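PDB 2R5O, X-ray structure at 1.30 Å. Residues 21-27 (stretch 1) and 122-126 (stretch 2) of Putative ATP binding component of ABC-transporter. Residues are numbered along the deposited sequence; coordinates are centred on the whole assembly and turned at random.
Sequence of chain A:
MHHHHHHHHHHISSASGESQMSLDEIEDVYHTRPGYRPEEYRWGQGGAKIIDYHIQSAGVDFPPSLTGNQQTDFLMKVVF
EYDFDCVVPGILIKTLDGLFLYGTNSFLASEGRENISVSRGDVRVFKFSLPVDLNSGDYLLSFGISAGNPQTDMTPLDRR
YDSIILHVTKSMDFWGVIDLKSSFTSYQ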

# COMPACT_ATOMS: atom_id res chain seq x y z
N MET A 21 1.31 13.45 -25.87
CA MET A 21 0.65 12.61 -26.92
C MET A 21 -0.29 13.45 -27.77
O MET A 21 -1.16 14.16 -27.25
CB MET A 21 -0.12 11.46 -26.26
CG MET A 21 0.76 10.47 -25.52
SD MET A 21 -0.16 9.13 -24.78
CE MET A 21 -1.04 10.01 -23.50
N SER A 22 -0.11 13.38 -29.09
CA SER A 22 -0.88 14.18 -30.03
C SER A 22 -2.33 13.71 -30.20
O SER A 22 -2.58 12.56 -30.55
CB SER A 22 -0.20 14.18 -31.40
OG SER A 22 -0.84 15.07 -32.29
N LEU A 23 -3.28 14.63 -29.98
CA LEU A 23 -4.70 14.35 -30.20
C LEU A 23 -5.06 14.24 -31.69
O LEU A 23 -6.13 13.75 -32.03
CB LEU A 23 -5.56 15.44 -29.56
CG LEU A 23 -5.42 15.65 -28.05
CD1 LEU A 23 -6.27 16.82 -27.59
CD2 LEU A 23 -5.80 14.38 -27.30
N ASP A 24 -4.17 14.71 -32.56
CA ASP A 24 -4.41 14.66 -34.00
C ASP A 24 -3.86 13.40 -34.67
O ASP A 24 -3.84 13.31 -35.90
CB ASP A 24 -3.82 15.90 -34.67
CG ASP A 24 -4.43 17.20 -34.16
OD1 ASP A 24 -3.66 18.33 -34.29
OD2 ASP A 24 -5.66 17.12 -33.60
N GLU A 25 -3.40 12.43 -33.87
CA GLU A 25 -2.88 11.16 -34.38
C GLU A 25 -3.67 10.01 -33.78
O GLU A 25 -3.84 9.93 -32.54
CB GLU A 25 -1.39 11.03 -34.04
CG GLU A 25 -0.56 12.13 -34.69
CD GLU A 25 0.92 12.06 -34.37
OE1 GLU A 25 1.69 12.85 -34.98
OE2 GLU A 25 1.33 11.25 -33.52
N ILE A 26 -4.14 9.10 -34.64
CA ILE A 26 -4.97 7.98 -34.17
C ILE A 26 -4.35 6.60 -34.37
O ILE A 26 -5.02 5.60 -34.10
CB ILE A 26 -6.39 8.00 -34.79
CG1 ILE A 26 -6.35 7.77 -36.31
CG2 ILE A 26 -7.09 9.31 -34.46
CD1 ILE A 26 -7.69 7.34 -36.88
N GLU A 27 -3.09 6.53 -34.80
CA GLU A 27 -2.41 5.25 -35.01
C GLU A 27 -2.21 4.57 -33.66
O GLU A 27 -1.92 5.23 -32.67
CB GLU A 27 -1.03 5.47 -35.66
CG GLU A 27 -0.27 4.21 -36.02
CD GLU A 27 1.12 4.50 -36.57
OE1 GLU A 27 1.91 3.54 -36.72
OE2 GLU A 27 1.44 5.69 -36.85
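Stretch 2 122-126: DVRVF

Stretch 2 enters as a loop at Asp122 and is a β-strand from Val123 through Phe126 and beyond, with phi near −115° to −135° and psi near 127° to 150°. Stretch 1 is neither helix nor strand. Its most definite feature is a type I β-turn from Ser22 to Glu25, with Leu23 and Asp24 at the two central positions (phi/psi −71°/−16° and −92°/9°). The two backbones come closest in register at Leu23 and Val123, whose CA atoms lie 5.6 Å apart. Along the strand, Val123 meets Leu23 and Ile26, while Val125 meets Met21 and Leu23, so the strand advances from the later part of stretch 1 toward its beginning. No hydrogen bond joins the stretches; they meet by packing, mostly of side chains, with one backbone oxygen of the turn also close to the strand.

The contact is therefore chiefly apolar. Side chains alternate along an extended strand, so Val123 and Val125 both direct their CA-to-CB bonds toward stretch 1, whereas those of Asp122, Arg124 and Phe126 point away. Valine suits these positions: its β-branched side chain is compatible with strand geometry and offers two methyl groups close to the backbone. Leu23 touches both valines. Its CA-to-CB bond runs sideways, but with chi1 m and chi2 t the end of the side chain comes nearer the strand, placing CD2 4.0 Å from Val123 CG1 and 3.8 Å from Val125 CG2. The CA-to-CB bond of Met21 points toward the strand, and its long, unbranched side chain brings CE to 3.8 Å from Val125 CG1. At Val123, Ile26 adds a shorter reach: its branch methyl CG2 lies 3.8 Å from Val123 CG2, although the end of the side chain leads away. Together the stretches bury 283 Å², counting both sides, a modest area in keeping with a few methyl contacts.

Backbone atoms also take part in the packing. Leu23 O lies 3.4 Å from Val123 CB, so the turn itself, and not just the leucine side chain, sits close to the valine.

The polar interactions stay within each stretch. In the turn, weak hydrogen bonds run from Glu25 N to Ser22 O (3.4 Å) and from Asp24 N to Ser22 OG (3.4 Å); the short serine side chain thus reaches forward to the backbone N of Asp24, two residues on. In stretch 2, Arg124 NH2 forms a salt bridge with Asp122 OD2 at 2.8 Å. Their CA-to-CB bonds point away from stretch 1, and the salt-bridged atoms lie well clear of the valine contacts.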

# COMPACT_ATOMS: atom_id res chain seq x y z
N ASP A 122 -13.73 11.33 -31.54
CA ASP A 122 -12.97 12.06 -30.54
C ASP A 122 -11.72 11.28 -30.09
O ASP A 122 -11.73 10.05 -29.99
CB ASP A 122 -13.81 12.35 -29.30
CG ASP A 122 -14.78 13.49 -29.47
OD1 ASP A 122 -14.81 14.13 -30.54
OD2 ASP A 122 -15.52 13.72 -28.48
N VAL A 123 -10.66 12.04 -29.79
CA VAL A 123 -9.42 11.51 -29.23
C VAL A 123 -9.26 12.21 -27.89
O VAL A 123 -9.35 13.43 -27.81
CB VAL A 123 -8.22 11.80 -30.14
CG1 VAL A 123 -6.93 11.23 -29.55
CG2 VAL A 123 -8.47 11.22 -31.51
N ARG A 124 -9.09 11.43 -26.82
CA ARG A 124 -9.00 11.97 -25.47
C ARG A 124 -7.82 11.35 -24.74
O ARG A 124 -7.49 10.20 -24.95
CB ARG A 124 -10.26 11.67 -24.67
CG ARG A 124 -11.55 12.14 -25.26
CD ARG A 124 -11.72 13.64 -25.16
NE ARG A 124 -13.00 14.05 -25.77
CZ ARG A 124 -14.16 14.16 -25.12
NH1 ARG A 124 -14.26 13.90 -23.82
NH2 ARG A 124 -15.22 14.54 -25.80
N VAL A 125 -7.25 12.12 -23.82
CA VAL A 125 -6.22 11.62 -22.93
C VAL A 125 -6.78 11.66 -21.52
O VAL A 125 -7.44 12.62 -21.09
CB VAL A 125 -4.95 12.47 -23.05
CG1 VAL A 125 -3.92 12.04 -22.01
CG2 VAL A 125 -4.38 12.36 -24.46
N PHE A 126 -6.48 10.60 -20.77
CA PHE A 126 -6.89 10.46 -19.38
C PHE A 126 -5.67 10.19 -18.53
O PHE A 126 -4.80 9.43 -18.93
CB PHE A 126 -7.87 9.29 -19.26
CG PHE A 126 -9.06 9.42 -20.17
CD1 PHE A 126 -9.98 10.45 -20.02
CD2 PHE A 126 -9.22 8.56 -21.22
CE1 PHE A 126 -11.08 10.56 -20.88
CE2 PHE A 126 -10.32 8.64 -22.08
CZ PHE A 126 -11.24 9.63 -21.90